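Local coordinates for protein uncharacterized ACR, COG1565 superfamily (Burkholderia thailandensis, PDB 4F3N) that probably acts as an S-adenosylmethionine-dependent methyltransferase, possibly methylating protein arginines symmetrically, at residues 81-94 with 327-339. Numbering follows the deposited sequence.
Sequences YMERVLYAPGMGYY and DPFVYPGLQDITA
Y93 lays its ring over the Q335-D336 peptide. At the base, Y93 CA makes a CA-H...O contact with G333 O, 3.4 Å away. CB touches both Q335 O and G333 O. CG and CD1 rest on the Q335 carbonyl, with Y93 CD1 to Q335 O at 3.4 Å. Y93 CE2 meets D336 CB at 3.9 Å. CZ lies near D336 N, which sits over the ring centre. With CG anti to the backbone N (chi1 -176°) the ring swings over this peptide, and chi2 of 69° turns it flat. The D336 carboxylate is nearly parallel to the Y93 ring but at right angles to that of Y94. Y94 OH gives D336 OD1 a weak hydrogen bond of 2.5 Å.

At the other end, Y81 OH donates to P328 O at 2.7 Å, tilted from the carbonyl plane. One face of the Y81 ring takes the edge of F329 in a T-shaped stack; V85 CG1 sits over the rim of the opposite face. V85 CG2 presses tightly on I337 CD1 at 3.5 Å. The D336 side chain is about 8 Å from that of T113, an S-adenosyl-L-homocysteine-binding residue; no ligand is bound in this chain. Helix 78-87 and its loop thus pack against the four-stranded mixed sheet beside that site.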
loop_
_atom_site.group_PDB
_atom_site.type_symbol
_atom_site.label_atom_id
_atom_site.label_comp_id
_atom_site.label_asym_id
_atom_site.label_seq_id
_atom_site.Cartn_x
_atom_site.Cartn_y
_atom_site.Cartn_z
ATOM N N TYR A 81 10.144 1.853 -15.144
ATOM C CA TYR A 81 9.509 0.667 -15.677
ATOM C C TYR A 81 8.230 0.350 -14.911
ATOM O O TYR A 81 7.146 0.171 -15.498
ATOM C CB TYR A 81 10.489 -0.533 -15.665
ATOM C CG TYR A 81 9.834 -1.799 -16.119
ATOM C CD1 TYR A 81 9.764 -2.116 -17.462
ATOM C CD2 TYR A 81 9.247 -2.672 -15.203
ATOM C CE1 TYR A 81 9.128 -3.294 -17.897
ATOM C CE2 TYR A 81 8.592 -3.800 -15.618
ATOM C CZ TYR A 81 8.500 -4.098 -16.955
ATOM O OH TYR A 81 7.837 -5.250 -17.361
ATOM N N MET A 82 8.355 0.282 -13.590
ATOM C CA MET A 82 7.236 -0.088 -12.757
ATOM C C MET A 82 6.136 0.971 -12.857
ATOM O O MET A 82 4.956 0.655 -12.939
ATOM C CB MET A 82 7.698 -0.213 -11.304
ATOM C CG MET A 82 6.671 -0.825 -10.394
ATOM S SD MET A 82 7.432 -1.104 -8.797
ATOM C CE MET A 82 5.985 -1.086 -7.753
ATOM N N GLU A 83 6.534 2.235 -12.887
ATOM C CA GLU A 83 5.517 3.312 -13.010
ATOM C C GLU A 83 4.689 3.119 -14.269
ATOM O O GLU A 83 3.437 3.228 -14.256
ATOM C CB GLU A 83 6.157 4.683 -13.016
ATOM C CG GLU A 83 5.176 5.840 -13.306
ATOM C CD GLU A 83 5.895 7.157 -13.519
ATOM O OE1 GLU A 83 7.147 7.199 -13.428
ATOM O OE2 GLU A 83 5.214 8.159 -13.848
ATOM N N ARG A 84 5.362 2.837 -15.379
ATOM C CA ARG A 84 4.656 2.740 -16.632
ATOM C C ARG A 84 3.779 1.474 -16.762
ATOM O O ARG A 84 2.624 1.559 -17.220
ATOM C CB ARG A 84 5.653 2.886 -17.808
ATOM C CG ARG A 84 6.225 4.284 -17.958
ATOM C CD ARG A 84 5.145 5.344 -18.117
ATOM N NE ARG A 84 4.451 5.244 -19.400
ATOM C CZ ARG A 84 3.443 6.044 -19.772
ATOM N NH1 ARG A 84 2.870 5.897 -20.962
ATOM N NH2 ARG A 84 2.990 6.979 -18.950
ATOM N N VAL A 85 4.282 0.316 -16.341
ATOM C CA VAL A 85 3.508 -0.916 -16.519
ATOM C C VAL A 85 2.309 -0.951 -15.577
ATOM O O VAL A 85 1.264 -1.558 -15.895
ATOM C CB VAL A 85 4.340 -2.211 -16.411
ATOM C CG1 VAL A 85 5.500 -2.199 -17.410
ATOM C CG2 VAL A 85 4.817 -2.432 -14.987
ATOM N N LEU A 86 2.402 -0.246 -14.445
ATOM C CA LEU A 86 1.305 -0.217 -13.504
ATOM C C LEU A 86 0.327 0.935 -13.790
ATOM O O LEU A 86 -0.867 0.755 -13.648
ATOM C CB LEU A 86 1.831 -0.140 -12.061
ATOM C CG LEU A 86 2.652 -1.327 -11.510
ATOM C CD1 LEU A 86 3.002 -1.087 -10.035
ATOM C CD2 LEU A 86 1.837 -2.604 -11.658
ATOM N N TYR A 87 0.847 2.083 -14.195
ATOM C CA TYR A 87 0.062 3.332 -14.190
ATOM C C TYR A 87 -0.038 4.033 -15.548
ATOM O O TYR A 87 -0.617 5.117 -15.618
ATOM C CB TYR A 87 0.576 4.291 -13.124
ATOM C CG TYR A 87 0.588 3.677 -11.751
ATOM C CD1 TYR A 87 -0.609 3.383 -11.112
ATOM C CD2 TYR A 87 1.771 3.332 -11.117
ATOM C CE1 TYR A 87 -0.637 2.767 -9.882
ATOM C CE2 TYR A 87 1.761 2.716 -9.857
ATOM C CZ TYR A 87 0.558 2.448 -9.245
ATOM O OH TYR A 87 0.427 1.829 -8.000
ATOM N N ALA A 88 0.475 3.442 -16.637
ATOM C CA ALA A 88 0.324 4.105 -17.961
ATOM C C ALA A 88 -1.166 4.285 -18.288
ATOM O O ALA A 88 -1.914 3.342 -18.187
ATOM C CB ALA A 88 0.992 3.288 -19.066
ATOM N N PRO A 89 -1.577 5.486 -18.722
ATOM C CA PRO A 89 -3.019 5.660 -18.951
ATOM C C PRO A 89 -3.581 4.605 -19.877
ATOM O O PRO A 89 -3.023 4.330 -20.934
ATOM C CB PRO A 89 -3.102 7.045 -19.585
ATOM C CG PRO A 89 -1.964 7.780 -18.965
ATOM C CD PRO A 89 -0.848 6.749 -18.876
ATOM N N GLY A 90 -4.677 3.983 -19.490
ATOM C CA GLY A 90 -5.312 3.059 -20.406
ATOM C C GLY A 90 -4.775 1.651 -20.395
ATOM O O GLY A 90 -5.559 0.715 -20.343
ATOM N N MET A 91 -3.448 1.499 -20.439
ATOM C CA MET A 91 -2.790 0.213 -20.647
ATOM C C MET A 91 -2.085 -0.370 -19.426
ATOM O O MET A 91 -1.738 -1.562 -19.419
ATOM C CB MET A 91 -1.747 0.374 -21.722
ATOM C CG MET A 91 -2.306 0.889 -23.032
ATOM S SD MET A 91 -1.037 0.686 -24.275
ATOM C CE MET A 91 0.262 1.780 -23.663
ATOM N N GLY A 92 -1.845 0.466 -18.428
ATOM C CA GLY A 92 -1.175 0.022 -17.198
ATOM C C GLY A 92 -2.068 -0.905 -16.398
ATOM O O GLY A 92 -3.288 -0.902 -16.569
ATOM N N TYR A 93 -1.489 -1.686 -15.500
ATOM C CA TYR A 93 -2.248 -2.648 -14.748
ATOM C C TYR A 93 -3.429 -2.015 -14.001
ATOM O O TYR A 93 -4.541 -2.572 -14.003
ATOM C CB TYR A 93 -1.387 -3.335 -13.723
ATOM C CG TYR A 93 -2.113 -4.433 -12.975
ATOM C CD1 TYR A 93 -2.481 -5.604 -13.627
ATOM C CD2 TYR A 93 -2.433 -4.305 -11.624
ATOM C CE1 TYR A 93 -3.162 -6.606 -12.964
ATOM C CE2 TYR A 93 -3.108 -5.303 -10.950
ATOM C CZ TYR A 93 -3.463 -6.457 -11.629
ATOM O OH TYR A 93 -4.120 -7.480 -10.989
ATOM N N TYR A 94 -3.155 -0.904 -13.329
ATOM C CA TYR A 94 -4.147 -0.269 -12.432
ATOM C C TYR A 94 -4.994 0.773 -13.117
ATOM O O TYR A 94 -5.989 1.264 -12.543
ATOM C CB TYR A 94 -3.455 0.405 -11.260
ATOM C CG TYR A 94 -2.858 -0.526 -10.257
ATOM C CD1 TYR A 94 -3.658 -1.335 -9.463
ATOM C CD2 TYR A 94 -1.502 -0.591 -10.080
ATOM C CE1 TYR A 94 -3.103 -2.187 -8.523
ATOM C CE2 TYR A 94 -0.933 -1.438 -9.160
ATOM C CZ TYR A 94 -1.731 -2.231 -8.366
ATOM O OH TYR A 94 -1.155 -3.052 -7.403
ATOM N N ASP A 327 9.065 -12.364 -11.521
ATOM C CA ASP A 327 9.506 -11.765 -12.786
ATOM C C ASP A 327 8.618 -10.612 -13.235
ATOM O O ASP A 327 7.535 -10.815 -13.770
ATOM C CB ASP A 327 9.562 -12.835 -13.874
ATOM C CG ASP A 327 10.125 -12.320 -15.181
ATOM O OD1 ASP A 327 10.435 -11.118 -15.276
ATOM O OD2 ASP A 327 10.263 -13.133 -16.107
ATOM N N PRO A 328 9.095 -9.354 -13.086
ATOM C CA PRO A 328 8.267 -8.232 -13.488
ATOM C C PRO A 328 8.128 -7.978 -14.998
ATOM O O PRO A 328 7.397 -7.076 -15.369
ATOM C CB PRO A 328 8.985 -7.043 -12.862
ATOM C CG PRO A 328 10.392 -7.438 -12.925
ATOM C CD PRO A 328 10.406 -8.906 -12.589
ATOM N N PHE A 329 8.804 -8.765 -15.840
ATOM C CA PHE A 329 8.791 -8.592 -17.276
ATOM C C PHE A 329 7.736 -9.501 -17.925
ATOM O O PHE A 329 7.488 -9.416 -19.118
ATOM C CB PHE A 329 10.194 -8.904 -17.817
ATOM C CG PHE A 329 11.261 -8.038 -17.207
ATOM C CD1 PHE A 329 11.056 -6.661 -17.077
ATOM C CD2 PHE A 329 12.415 -8.582 -16.752
ATOM C CE1 PHE A 329 12.017 -5.839 -16.488
ATOM C CE2 PHE A 329 13.391 -7.781 -16.191
ATOM C CZ PHE A 329 13.180 -6.425 -16.046
ATOM N N VAL A 330 7.073 -10.320 -17.123
ATOM C CA VAL A 330 5.888 -11.093 -17.618
ATOM C C VAL A 330 4.715 -10.145 -17.956
ATOM O O VAL A 330 4.323 -9.291 -17.145
ATOM C CB VAL A 330 5.461 -12.166 -16.587
ATOM C CG1 VAL A 330 4.060 -12.728 -16.905
ATOM C CG2 VAL A 330 6.521 -13.268 -16.491
ATOM N N TYR A 331 4.170 -10.307 -19.153
ATOM C CA TYR A 331 2.996 -9.592 -19.647
ATOM C C TYR A 331 2.790 -8.205 -19.021
ATOM O O TYR A 331 1.886 -8.022 -18.204
ATOM C CB TYR A 331 1.737 -10.463 -19.499
ATOM C CG TYR A 331 1.793 -11.696 -20.359
ATOM C CD1 TYR A 331 1.897 -11.585 -21.749
ATOM C CD2 TYR A 331 1.806 -12.962 -19.793
ATOM C CE1 TYR A 331 1.999 -12.717 -22.546
ATOM C CE2 TYR A 331 1.895 -14.097 -20.585
ATOM C CZ TYR A 331 2.018 -13.962 -21.951
ATOM O OH TYR A 331 2.082 -15.097 -22.747
ATOM N N PRO A 332 3.648 -7.236 -19.392
ATOM C CA PRO A 332 3.461 -5.867 -18.923
ATOM C C PRO A 332 2.001 -5.391 -19.058
ATOM O O PRO A 332 1.394 -5.523 -20.118
ATOM C CB PRO A 332 4.377 -5.043 -19.835
ATOM C CG PRO A 332 5.463 -5.977 -20.182
ATOM C CD PRO A 332 4.798 -7.346 -20.309
ATOM N N GLY A 333 1.474 -4.844 -17.988
ATOM C CA GLY A 333 0.105 -4.330 -17.994
ATOM C C GLY A 333 -0.916 -5.345 -17.524
ATOM O O GLY A 333 -2.080 -4.970 -17.262
ATOM N N LEU A 334 -0.552 -6.634 -17.462
ATOM C CA LEU A 334 -1.510 -7.689 -17.104
ATOM C C LEU A 334 -1.228 -8.346 -15.762
ATOM O O LEU A 334 -1.934 -9.272 -15.351
ATOM C CB LEU A 334 -1.572 -8.766 -18.187
ATOM C CG LEU A 334 -1.833 -8.283 -19.609
ATOM C CD1 LEU A 334 -1.896 -9.489 -20.566
ATOM C CD2 LEU A 334 -3.117 -7.457 -19.697
ATOM N N GLN A 335 -0.181 -7.886 -15.063
ATOM C CA GLN A 335 0.101 -8.374 -13.747
ATOM C C GLN A 335 0.449 -7.213 -12.803
ATOM O O GLN A 335 0.863 -6.133 -13.249
ATOM C CB GLN A 335 1.237 -9.423 -13.779
ATOM C CG GLN A 335 2.601 -8.866 -14.200
ATOM C CD GLN A 335 3.737 -9.834 -13.932
ATOM O OE1 GLN A 335 3.537 -11.053 -13.780
ATOM N NE2 GLN A 335 4.970 -9.303 -13.880
ATOM N N ASP A 336 0.267 -7.486 -11.516
ATOM C CA ASP A 336 0.608 -6.584 -10.411
ATOM C C ASP A 336 2.107 -6.716 -10.153
ATOM O O ASP A 336 2.677 -7.769 -10.368
ATOM C CB ASP A 336 -0.144 -7.097 -9.160
ATOM C CG ASP A 336 -0.270 -6.096 -8.083
ATOM O OD1 ASP A 336 0.238 -4.966 -8.229
ATOM O OD2 ASP A 336 -0.908 -6.469 -7.069
ATOM N N ILE A 337 2.726 -5.644 -9.669
ATOM C CA ILE A 337 4.102 -5.676 -9.186
ATOM C C ILE A 337 4.083 -4.923 -7.854
ATOM O O ILE A 337 3.594 -3.785 -7.797
ATOM C CB ILE A 337 5.114 -4.965 -10.130
ATOM C CG1 ILE A 337 5.057 -5.556 -11.570
ATOM C CG2 ILE A 337 6.527 -5.106 -9.537
ATOM C CD1 ILE A 337 5.842 -4.767 -12.622
ATOM N N THR A 338 4.525 -5.561 -6.768
ATOM C CA THR A 338 4.509 -4.893 -5.467
ATOM C C THR A 338 5.835 -5.135 -4.776
ATOM O O THR A 338 6.579 -6.013 -5.122
ATOM C CB THR A 338 3.384 -5.420 -4.517
ATOM O OG1 THR A 338 3.578 -6.816 -4.270
ATOM C CG2 THR A 338 2.009 -5.202 -5.111
ATOM N N ALA A 339 6.120 -4.328 -3.780
ATOM C CA ALA A 339 7.237 -4.574 -2.901
ATOM C C ALA A 339 6.701 -4.395 -1.503
ATOM O O ALA A 339 5.765 -3.660 -1.309
ATOM C CB ALA A 339 8.336 -3.565 -3.129
#